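Local coordinates for protein urocanate hydratase (Paenibacillus sp. Soil724D2, PDB 7NED) that acts as a thiourocanate hydratase in bacterial ergothioneine catabolism, adding water to its substrate with NAD+ as cofactor, at residues A[41-46]-A[117-122]; A[256-261]-A[483-488]; A[314-319]-A[443-448]. All blocks are in the same frame, centred on the assembly; numbering follows the deposited sequence.

Interaction 1. Residues A[41-46]-A[117-122]; sequences VYAALA and LIWGGL. With URO ((2E)-3-(1H-imidazol-4-yl)acrylic acid), chain B; NAD (nicotinamide-adenine-dinucleotide), chain C.
Trp119 lays its indole against the 43-46 turn: Ala43 O lies in the ring plane at the edge, 3.5 Å from Trp119 CZ3, while Gly121 N sits over the centre of one face. Ala43 CB and Ala46 CB both touch the same corner, each 3.7 Å from Trp119 CZ3. Leu45 crosses the indole at about a right angle, bringing CD2 to 3.8 Å from Trp119 CE3. The phenol ring of Tyr42 has Ala46 CB above one face, offset toward the rim, and meets NAD O1N and the imidazole atom CAE of URO at its edge. Trp119 has CG anti to the backbone N (chi1 -179°), which sets CG on the side of the 41-46 segment. The 41-46 segment is a tight beta hairpin between strands 40-42 and 46-47, closed by backbone bonds between Val41 and Ala46 and between Ala46 and Tyr42. It carries parts of both the cofactor and the urocanate pockets: Ala43 N donates to NAD O1N over 2.9 Å, and Tyr42 and Leu122 border the urocanate imidazole, with Leu122 CG 3.4 Å from URO CAE. Tyr42 OH accepts from Leu122 N at 2.9 Å (144° at the hydrogen) and also from Thr123 N; two successive backbone N-H groups thus grip the phenol oxygen, and Tyr129 stacks on its ring. Gly121, at positive phi, passes close under Ala46, where a CB would run into Ala46 CB. A water bridges the backbones, donating to Leu45 O and accepting from Trp119 N.

Interaction 2. Residues A[256-261]-A[483-488]; sequences SAHDLV and GGYAGY. With NAD (nicotinamide-adenine-dinucleotide), chain C.
His258 carries CG between its backbone N and carbonyl carbon (chi1 67°), whereas Tyr485 has CG anti to the carbonyl carbon (chi1 -74°); these torsions start the two side chains toward each other, and imidazole and phenol meet beside the nicotinamide ribose of NAD. The two planes lie 15° apart but are offset past each other, with centroids separated by 4.8 Å, giving little ring overlap. The closer fit is a CH-pi contact: His258 CB stands over one face of the Tyr485 ring, 3.6 Å from its centroid, and His258 CG comes to 3.3 Å from Tyr485 CE2. Both polar ends reach the ribose diol. Tyr485 OH shares a hydrogen bond with NAD O2D at 2.6 Å, the oxygen lying at the edge of the phenol ring, while His258 ND1 makes a weak, bent bond of 2.7 Å to NAD O3D. The other imidazole nitrogen, NE2, is hydrogen-bonded to Ala43 O. Here a loop following strand 250-251 of the Rossmann-like domain meets a short 3-10 turn of the C-terminal domain, so the ribose is held where the two domains join. A phenylalanine in place of Tyr485 would keep the face under His258 CB but would probably leave NAD O2D without its phenol partner and the ribose less firmly fixed. Trp119 meets both rings at inclined angles. Farther along, Val261 N meets Asp259 OD1 from above the carboxylate plane, 3.0 Å away, forming an Asx turn. Asp259 OD2 is hydrogen-bonded to Tyr109 OH and lies 3.2 Å from Gly483 CA; at Gly483, whose phi is positive, a CB would collide with this oxygen.

Interaction 3. Residues A[314-319]-A[443-448]; sequences GNNIRS and PNIMTE. With NAD (nicotinamide-adenine-dinucleotide), chain C.
At the start of helix 317-323 in the Rossmann-like domain, Arg318 reaches tip to tip for Glu448, the last residue of a type I turn (445-448) in the C-terminal domain. The salt bridge is end-on and paired: NH2 of Arg318 donates to Glu448 OE1 at 2.6 Å and NH1 of Arg318 to Glu448 OE2 at 3.1 Å. The guanidinium and carboxylate planes are only 5° apart, and each oxygen uses its syn lone pair. Glu448 holds CG anti to its backbone N (chi1 -177°) and runs extended from there to the arginine. Arg318 NE makes a second salt bridge with Asp312, and NH1 also bonds Ile332 O, so the buried guanidinium is held from several sides and is likely to stay charged. Nearer the cofactor, Ile445 packs on the backbone of Gly314, with CD1 of Ile445 3.5 Å from Gly314 O. CG2 of Ile445 lies 3.6 Å from NAD O7N of the nicotinamide amide. Asn316 crosses Ile445 at about a right angle, its OD1 3.8 Å from Ile445 CD1. A water spans the two backbones, accepting weakly from Asn316 N and donating to Asn444 O at 3.2 Å.

Overall arrangement
All three contacts touch the same NAD. Along the chain, interaction 1 closes before the others open, and interaction 3 is nested within the loop closed by interaction 2. Interaction 2 lies between the others in space, its centre about 10 Å from that of interaction 1 and about 11 Å from that of interaction 3, touching both; interactions 1 and 3 are about 17 Å apart, centre to centre, and do not touch. Interaction 1 lies in the urocanase N-terminal domain, while interactions 2 and 3 each tie the Rossmann-like domain to loops of the C-terminal domain that flank strands of the eight-stranded mixed sheet. The cofactor is therefore bound by parts of all three domains, with urocanate bordered directly by interaction 1.

Interaction 1. Residues A[41-46]-A[117-122]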
# COMPACT_ATOMS: atom_id res chain seq x y z
N VAL A 41 21.07 3.34 8.15
CA VAL A 41 20.97 2.65 9.44
C VAL A 41 21.50 1.21 9.35
O VAL A 41 22.31 0.78 10.18
CB VAL A 41 19.51 2.69 9.94
CG1 VAL A 41 19.38 1.97 11.30
CG2 VAL A 41 19.02 4.15 10.03
N TYR A 42 21.10 0.46 8.33
CA TYR A 42 21.51 -0.93 8.23
C TYR A 42 21.19 -1.43 6.82
O TYR A 42 20.67 -0.67 5.97
CB TYR A 42 20.84 -1.76 9.33
CG TYR A 42 19.37 -2.02 9.14
CD1 TYR A 42 18.43 -1.06 9.39
CD2 TYR A 42 18.93 -3.26 8.69
CE1 TYR A 42 17.04 -1.31 9.23
CE2 TYR A 42 17.59 -3.53 8.50
CZ TYR A 42 16.65 -2.53 8.78
OH TYR A 42 15.31 -2.80 8.63
N ALA A 43 21.53 -2.69 6.55
CA ALA A 43 21.13 -3.34 5.29
C ALA A 43 21.62 -2.55 4.07
O ALA A 43 20.93 -2.46 3.03
CB ALA A 43 19.63 -3.55 5.23
N ALA A 44 22.79 -1.94 4.20
CA ALA A 44 23.56 -1.36 3.10
C ALA A 44 23.03 -0.01 2.65
O ALA A 44 23.80 0.92 2.38
CB ALA A 44 23.63 -2.30 1.90
N LEU A 45 21.70 0.11 2.52
CA LEU A 45 21.18 1.39 2.06
C LEU A 45 19.82 1.72 2.68
O LEU A 45 19.09 2.57 2.13
CB LEU A 45 21.12 1.40 0.53
CG LEU A 45 20.04 0.53 -0.12
CD1 LEU A 45 19.87 0.96 -1.61
CD2 LEU A 45 20.35 -0.99 -0.03
N ALA A 46 19.48 1.13 3.82
CA ALA A 46 18.23 1.46 4.50
C ALA A 46 18.45 2.76 5.25
O ALA A 46 19.30 2.83 6.14
CB ALA A 46 17.80 0.34 5.43
N LEU A 117 13.20 9.27 -3.85
CA LEU A 117 12.87 8.30 -2.81
C LEU A 117 14.13 7.76 -2.15
O LEU A 117 15.26 8.06 -2.56
CB LEU A 117 12.02 7.15 -3.37
CG LEU A 117 12.74 6.40 -4.49
CD1 LEU A 117 13.72 5.41 -3.98
CD2 LEU A 117 11.61 5.58 -5.16
N ILE A 118 13.91 6.96 -1.11
CA ILE A 118 15.02 6.40 -0.38
C ILE A 118 14.42 4.99 -0.12
O ILE A 118 13.21 4.80 -0.23
CB ILE A 118 15.17 7.26 0.92
CG1 ILE A 118 16.43 7.07 1.55
CG2 ILE A 118 14.16 6.83 1.99
CD1 ILE A 118 17.32 7.71 0.43
N TRP A 119 15.24 3.98 0.12
CA TRP A 119 14.71 2.73 0.71
C TRP A 119 14.72 2.87 2.22
O TRP A 119 15.72 3.27 2.80
CB TRP A 119 15.54 1.50 0.35
CG TRP A 119 15.01 0.20 0.92
CD1 TRP A 119 13.72 -0.25 0.89
CD2 TRP A 119 15.77 -0.83 1.58
NE1 TRP A 119 13.63 -1.49 1.49
CE2 TRP A 119 14.87 -1.86 1.91
CE3 TRP A 119 17.11 -0.96 1.95
CZ2 TRP A 119 15.26 -3.00 2.61
CZ3 TRP A 119 17.51 -2.10 2.63
CH2 TRP A 119 16.59 -3.11 2.94
N GLY A 120 13.59 2.52 2.87
CA GLY A 120 13.53 2.69 4.31
C GLY A 120 13.89 1.48 5.13
O GLY A 120 13.73 1.51 6.36
N GLY A 121 14.41 0.42 4.51
CA GLY A 121 14.52 -0.84 5.20
C GLY A 121 13.17 -1.27 5.74
O GLY A 121 12.10 -0.96 5.17
N LEU A 122 13.20 -2.06 6.82
CA LEU A 122 11.98 -2.25 7.58
C LEU A 122 11.89 -1.22 8.69
O LEU A 122 10.93 -0.44 8.75
CB LEU A 122 11.92 -3.68 8.16
CG LEU A 122 11.99 -4.80 7.13
CD1 LEU A 122 11.73 -6.18 7.74
CD2 LEU A 122 11.00 -4.51 6.01
OAA URO B . 15.12 -5.58 13.69
CAI URO B . 15.22 -4.59 12.86
OAB URO B . 15.31 -3.47 13.21
CAC URO B . 15.20 -4.85 11.41
CAD URO B . 15.07 -6.07 10.98
CAJ URO B . 15.07 -6.14 9.56
CAF URO B . 15.25 -7.23 8.77
NAH URO B . 15.37 -6.87 7.46
CAE URO B . 15.24 -5.56 7.46
NAG URO B . 15.06 -5.07 8.71
PA NAD C . 24.73 -4.69 6.42
O1A NAD C . 24.92 -4.26 4.97
O2A NAD C . 24.92 -3.83 7.61
O5B NAD C . 25.98 -5.81 6.62
C5B NAD C . 26.15 -6.66 5.56
C4B NAD C . 27.55 -7.37 5.86
O4B NAD C . 27.94 -8.27 4.86
C3B NAD C . 28.57 -6.18 5.85
O3B NAD C . 29.34 -6.22 6.98
C2B NAD C . 29.42 -6.47 4.58
O2B NAD C . 30.76 -6.19 4.75
C1B NAD C . 29.32 -8.00 4.57
N9A NAD C . 29.53 -8.61 3.26
C8A NAD C . 29.12 -8.18 2.00
N7A NAD C . 29.48 -8.98 1.04
C5A NAD C . 30.14 -10.02 1.68
C6A NAD C . 30.78 -11.19 1.20
N6A NAD C . 30.80 -11.50 -0.12
N1A NAD C . 31.36 -12.05 2.08
C2A NAD C . 31.34 -11.68 3.38
N3A NAD C . 30.78 -10.61 3.98
C4A NAD C . 30.19 -9.79 3.08
O3 NAD C . 23.42 -5.54 6.26
PN NAD C . 22.61 -6.00 7.56
O1N NAD C . 21.72 -5.04 8.29
O2N NAD C . 23.48 -6.98 8.31
O5D NAD C . 21.42 -7.07 6.91
C5D NAD C . 21.98 -8.15 6.15
C4D NAD C . 20.86 -8.92 5.51
O4D NAD C . 19.85 -9.23 6.45
C3D NAD C . 20.19 -7.82 4.52
O3D NAD C . 19.85 -8.40 3.27
C2D NAD C . 18.87 -7.41 5.27
O2D NAD C . 17.79 -7.15 4.47
C1D NAD C . 18.67 -8.88 5.77
N1N NAD C . 17.52 -9.15 6.65
C2N NAD C . 16.33 -9.07 5.95
C3N NAD C . 15.12 -9.35 6.56
C7N NAD C . 13.86 -9.17 5.71
O7N NAD C . 12.80 -9.77 5.90
N7N NAD C . 13.91 -8.21 4.71
C4N NAD C . 15.17 -9.75 7.90
C5N NAD C . 16.40 -9.84 8.56
C6N NAD C . 17.61 -9.54 7.91
O HOH W 1 18.01 4.08 0.04

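Interaction 2. Residues A[256-261]-A[483-488]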
# COMPACT_ATOMS: atom_id res chain seq x y z
N SER A 256 24.63 -8.73 2.75
CA SER A 256 23.69 -7.87 2.10
C SER A 256 23.46 -8.30 0.63
O SER A 256 23.68 -7.55 -0.23
CB SER A 256 24.18 -6.43 2.17
OG SER A 256 25.50 -6.36 1.73
N ALA A 257 22.98 -9.52 0.40
CA ALA A 257 22.75 -10.07 -0.90
C ALA A 257 21.57 -9.44 -1.60
O ALA A 257 21.40 -9.62 -2.74
CB ALA A 257 22.61 -11.58 -0.86
N HIS A 258 20.77 -8.70 -0.89
CA HIS A 258 19.63 -8.04 -1.53
C HIS A 258 20.05 -6.89 -2.44
O HIS A 258 19.21 -6.40 -3.22
CB HIS A 258 18.68 -7.49 -0.46
CG HIS A 258 19.28 -6.37 0.34
ND1 HIS A 258 20.24 -6.58 1.31
CD2 HIS A 258 19.04 -5.03 0.33
CE1 HIS A 258 20.58 -5.42 1.85
NE2 HIS A 258 19.86 -4.47 1.28
N ASP A 259 21.28 -6.40 -2.33
CA ASP A 259 21.66 -5.25 -3.13
C ASP A 259 23.05 -5.46 -3.70
O ASP A 259 24.04 -5.52 -2.96
CB ASP A 259 21.59 -3.95 -2.34
CG ASP A 259 21.58 -2.73 -3.28
OD1 ASP A 259 22.68 -2.33 -3.69
OD2 ASP A 259 20.47 -2.26 -3.70
N LEU A 260 23.10 -5.59 -5.03
CA LEU A 260 24.32 -5.87 -5.77
C LEU A 260 25.13 -4.62 -6.05
O LEU A 260 26.22 -4.72 -6.62
CB LEU A 260 23.99 -6.59 -7.08
CG LEU A 260 23.07 -7.82 -7.00
CD1 LEU A 260 22.91 -8.53 -8.35
CD2 LEU A 260 23.55 -8.76 -5.91
N VAL A 261 24.63 -3.45 -5.68
CA VAL A 261 25.38 -2.23 -5.90
C VAL A 261 26.00 -1.74 -4.60
O VAL A 261 27.17 -1.33 -4.57
CB VAL A 261 24.48 -1.14 -6.53
CG1 VAL A 261 25.19 0.20 -6.50
CG2 VAL A 261 24.01 -1.55 -7.92
N GLY A 483 16.20 -1.27 -3.67
CA GLY A 483 17.29 -2.06 -4.20
C GLY A 483 16.79 -3.36 -4.79
O GLY A 483 15.77 -3.40 -5.49
N GLY A 484 17.49 -4.45 -4.49
CA GLY A 484 17.05 -5.74 -5.00
C GLY A 484 15.78 -6.27 -4.36
O GLY A 484 15.23 -7.26 -4.85
N TYR A 485 15.30 -5.62 -3.29
CA TYR A 485 13.98 -5.97 -2.76
C TYR A 485 12.85 -5.33 -3.55
O TYR A 485 11.68 -5.63 -3.27
CB TYR A 485 13.82 -5.52 -1.32
CG TYR A 485 14.58 -6.34 -0.30
CD1 TYR A 485 14.41 -7.71 -0.23
CD2 TYR A 485 15.46 -5.73 0.59
CE1 TYR A 485 15.13 -8.48 0.74
CE2 TYR A 485 16.17 -6.46 1.55
CZ TYR A 485 15.98 -7.84 1.61
OH TYR A 485 16.67 -8.59 2.55
N ALA A 486 13.15 -4.47 -4.52
CA ALA A 486 12.07 -3.81 -5.26
C ALA A 486 11.15 -4.84 -5.90
O ALA A 486 11.61 -5.75 -6.62
CB ALA A 486 12.65 -2.86 -6.32
N GLY A 487 9.85 -4.69 -5.67
CA GLY A 487 8.87 -5.60 -6.21
C GLY A 487 8.65 -6.86 -5.39
O GLY A 487 7.76 -7.65 -5.72
N TYR A 488 9.41 -7.06 -4.30
CA TYR A 488 9.29 -8.29 -3.53
C TYR A 488 8.44 -8.12 -2.28
O TYR A 488 7.85 -9.11 -1.81
CB TYR A 488 10.67 -8.82 -3.11
CG TYR A 488 11.38 -9.59 -4.19
CD1 TYR A 488 12.29 -8.96 -5.04
CD2 TYR A 488 11.14 -10.95 -4.37
CE1 TYR A 488 12.94 -9.66 -6.04
CE2 TYR A 488 11.81 -11.67 -5.37
CZ TYR A 488 12.70 -11.01 -6.19
OH TYR A 488 13.38 -11.69 -7.18
PA NAD C . 24.73 -4.69 6.42
O1A NAD C . 24.92 -4.26 4.97
O2A NAD C . 24.92 -3.83 7.61
O5B NAD C . 25.98 -5.81 6.62
C5B NAD C . 26.15 -6.66 5.56
C4B NAD C . 27.55 -7.37 5.86
O4B NAD C . 27.94 -8.27 4.86
C3B NAD C . 28.57 -6.18 5.85
O3B NAD C . 29.34 -6.22 6.98
C2B NAD C . 29.42 -6.47 4.58
O2B NAD C . 30.76 -6.19 4.75
C1B NAD C . 29.32 -8.00 4.57
N9A NAD C . 29.53 -8.61 3.26
C8A NAD C . 29.12 -8.18 2.00
N7A NAD C . 29.48 -8.98 1.04
C5A NAD C . 30.14 -10.02 1.68
C6A NAD C . 30.78 -11.19 1.20
N6A NAD C . 30.80 -11.50 -0.12
N1A NAD C . 31.36 -12.05 2.08
C2A NAD C . 31.34 -11.68 3.38
N3A NAD C . 30.78 -10.61 3.98
C4A NAD C . 30.19 -9.79 3.08
O3 NAD C . 23.42 -5.54 6.26
PN NAD C . 22.61 -6.00 7.56
O1N NAD C . 21.72 -5.04 8.29
O2N NAD C . 23.48 -6.98 8.31
O5D NAD C . 21.42 -7.07 6.91
C5D NAD C . 21.98 -8.15 6.15
C4D NAD C . 20.86 -8.92 5.51
O4D NAD C . 19.85 -9.23 6.45
C3D NAD C . 20.19 -7.82 4.52
O3D NAD C . 19.85 -8.40 3.27
C2D NAD C . 18.87 -7.41 5.27
O2D NAD C . 17.79 -7.15 4.47
C1D NAD C . 18.67 -8.88 5.77
N1N NAD C . 17.52 -9.15 6.65
C2N NAD C . 16.33 -9.07 5.95
C3N NAD C . 15.12 -9.35 6.56
C7N NAD C . 13.86 -9.17 5.71
O7N NAD C . 12.80 -9.77 5.90
N7N NAD C . 13.91 -8.21 4.71
C4N NAD C . 15.17 -9.75 7.90
C5N NAD C . 16.40 -9.84 8.56
C6N NAD C . 17.61 -9.54 7.91

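Interaction 3. Residues A[314-319]-A[443-448]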
# COMPACT_ATOMS: atom_id res chain seq x y z
N GLY A 314 16.79 -14.58 5.12
CA GLY A 314 15.93 -13.47 4.79
C GLY A 314 16.67 -12.37 4.08
O GLY A 314 16.46 -11.21 4.40
N ASN A 315 17.55 -12.68 3.14
CA ASN A 315 18.25 -11.61 2.44
C ASN A 315 18.14 -11.76 0.93
O ASN A 315 18.98 -11.22 0.22
CB ASN A 315 19.71 -11.54 2.87
CG ASN A 315 20.49 -12.84 2.59
OD1 ASN A 315 19.89 -13.86 2.23
ND2 ASN A 315 21.80 -12.81 2.80
N ASN A 316 17.09 -12.42 0.43
CA ASN A 316 16.98 -12.70 -1.02
C ASN A 316 18.21 -13.33 -1.63
O ASN A 316 18.45 -13.16 -2.83
CB ASN A 316 16.58 -11.45 -1.83
CG ASN A 316 15.08 -11.18 -1.82
OD1 ASN A 316 14.39 -11.23 -0.81
ND2 ASN A 316 14.61 -10.77 -2.99
N ILE A 317 18.96 -14.12 -0.85
CA ILE A 317 20.14 -14.68 -1.48
C ILE A 317 19.73 -15.74 -2.51
O ILE A 317 20.37 -15.86 -3.56
CB ILE A 317 21.13 -15.24 -0.45
CG1 ILE A 317 22.46 -15.52 -1.16
CG2 ILE A 317 20.55 -16.51 0.13
CD1 ILE A 317 23.66 -15.90 -0.24
N ARG A 318 18.63 -16.48 -2.27
CA ARG A 318 18.23 -17.51 -3.23
C ARG A 318 17.68 -16.86 -4.49
O ARG A 318 17.98 -17.30 -5.61
CB ARG A 318 17.20 -18.47 -2.64
CG ARG A 318 17.73 -19.35 -1.48
CD ARG A 318 16.54 -19.99 -0.74
NE ARG A 318 15.59 -18.94 -0.38
CZ ARG A 318 14.29 -19.14 -0.20
NH1 ARG A 318 13.78 -20.35 -0.31
NH2 ARG A 318 13.48 -18.11 0.06
N SER A 319 16.87 -15.80 -4.32
CA SER A 319 16.37 -15.06 -5.47
C SER A 319 17.52 -14.57 -6.33
O SER A 319 17.50 -14.74 -7.56
CB SER A 319 15.50 -13.88 -5.02
OG SER A 319 14.48 -14.31 -4.14
N PRO A 443 6.87 -13.01 -0.74
CA PRO A 443 6.78 -14.37 -1.26
C PRO A 443 8.06 -15.18 -1.12
O PRO A 443 7.98 -16.35 -1.21
CB PRO A 443 6.37 -14.16 -2.72
CG PRO A 443 5.81 -12.82 -2.78
CD PRO A 443 6.59 -12.04 -1.79
N ASN A 444 9.20 -14.56 -0.93
CA ASN A 444 10.41 -15.37 -0.72
C ASN A 444 11.01 -15.12 0.66
O ASN A 444 12.15 -15.52 0.91
CB ASN A 444 11.44 -15.11 -1.82
CG ASN A 444 10.92 -15.48 -3.19
OD1 ASN A 444 10.10 -16.38 -3.32
ND2 ASN A 444 11.38 -14.79 -4.20
N ILE A 445 10.26 -14.50 1.56
CA ILE A 445 10.68 -14.44 2.95
C ILE A 445 9.44 -14.73 3.79
O ILE A 445 9.02 -15.89 3.90
CB ILE A 445 11.34 -13.08 3.31
CG1 ILE A 445 12.57 -12.84 2.45
CG2 ILE A 445 11.76 -13.02 4.78
CD1 ILE A 445 13.37 -11.60 2.82
N MET A 446 8.80 -13.69 4.31
CA MET A 446 7.74 -13.89 5.30
C MET A 446 6.67 -14.85 4.81
O MET A 446 6.22 -15.73 5.56
CB MET A 446 7.09 -12.56 5.67
CG MET A 446 6.02 -12.75 6.73
SD MET A 446 6.80 -12.95 8.36
CE MET A 446 5.42 -12.88 9.49
N THR A 447 6.17 -14.65 3.57
CA THR A 447 4.99 -15.37 3.11
C THR A 447 5.29 -16.37 1.98
O THR A 447 4.46 -16.61 1.08
CB THR A 447 3.91 -14.35 2.71
OG1 THR A 447 4.43 -13.43 1.74
CG2 THR A 447 3.48 -13.55 3.95
N GLU A 448 6.46 -16.99 2.02
CA GLU A 448 6.79 -18.02 1.06
C GLU A 448 6.01 -19.29 1.37
O GLU A 448 6.01 -19.78 2.50
CB GLU A 448 8.29 -18.31 1.11
CG GLU A 448 8.71 -19.33 0.07
CD GLU A 448 10.21 -19.41 -0.06
OE1 GLU A 448 10.89 -18.35 -0.01
OE2 GLU A 448 10.72 -20.53 -0.18
PA NAD C . 24.73 -4.69 6.42
O1A NAD C . 24.92 -4.26 4.97
O2A NAD C . 24.92 -3.83 7.61
O5B NAD C . 25.98 -5.81 6.62
C5B NAD C . 26.15 -6.66 5.56
C4B NAD C . 27.55 -7.37 5.86
O4B NAD C . 27.94 -8.27 4.86
C3B NAD C . 28.57 -6.18 5.85
O3B NAD C . 29.34 -6.22 6.98
C2B NAD C . 29.42 -6.47 4.58
O2B NAD C . 30.76 -6.19 4.75
C1B NAD C . 29.32 -8.00 4.57
N9A NAD C . 29.53 -8.61 3.26
C8A NAD C . 29.12 -8.18 2.00
N7A NAD C . 29.48 -8.98 1.04
C5A NAD C . 30.14 -10.02 1.68
C6A NAD C . 30.78 -11.19 1.20
N6A NAD C . 30.80 -11.50 -0.12
N1A NAD C . 31.36 -12.05 2.08
C2A NAD C . 31.34 -11.68 3.38
N3A NAD C . 30.78 -10.61 3.98
C4A NAD C . 30.19 -9.79 3.08
O3 NAD C . 23.42 -5.54 6.26
PN NAD C . 22.61 -6.00 7.56
O1N NAD C . 21.72 -5.04 8.29
O2N NAD C . 23.48 -6.98 8.31
O5D NAD C . 21.42 -7.07 6.91
C5D NAD C . 21.98 -8.15 6.15
C4D NAD C . 20.86 -8.92 5.51
O4D NAD C . 19.85 -9.23 6.45
C3D NAD C . 20.19 -7.82 4.52
O3D NAD C . 19.85 -8.40 3.27
C2D NAD C . 18.87 -7.41 5.27
O2D NAD C . 17.79 -7.15 4.47
C1D NAD C . 18.67 -8.88 5.77
N1N NAD C . 17.52 -9.15 6.65
C2N NAD C . 16.33 -9.07 5.95
C3N NAD C . 15.12 -9.35 6.56
C7N NAD C . 13.86 -9.17 5.71
O7N NAD C . 12.80 -9.77 5.90
N7N NAD C . 13.91 -8.21 4.71
C4N NAD C . 15.17 -9.75 7.90
C5N NAD C . 16.40 -9.84 8.56
C6N NAD C . 17.61 -9.54 7.91
O HOH W 2 15.16 -14.40 0.86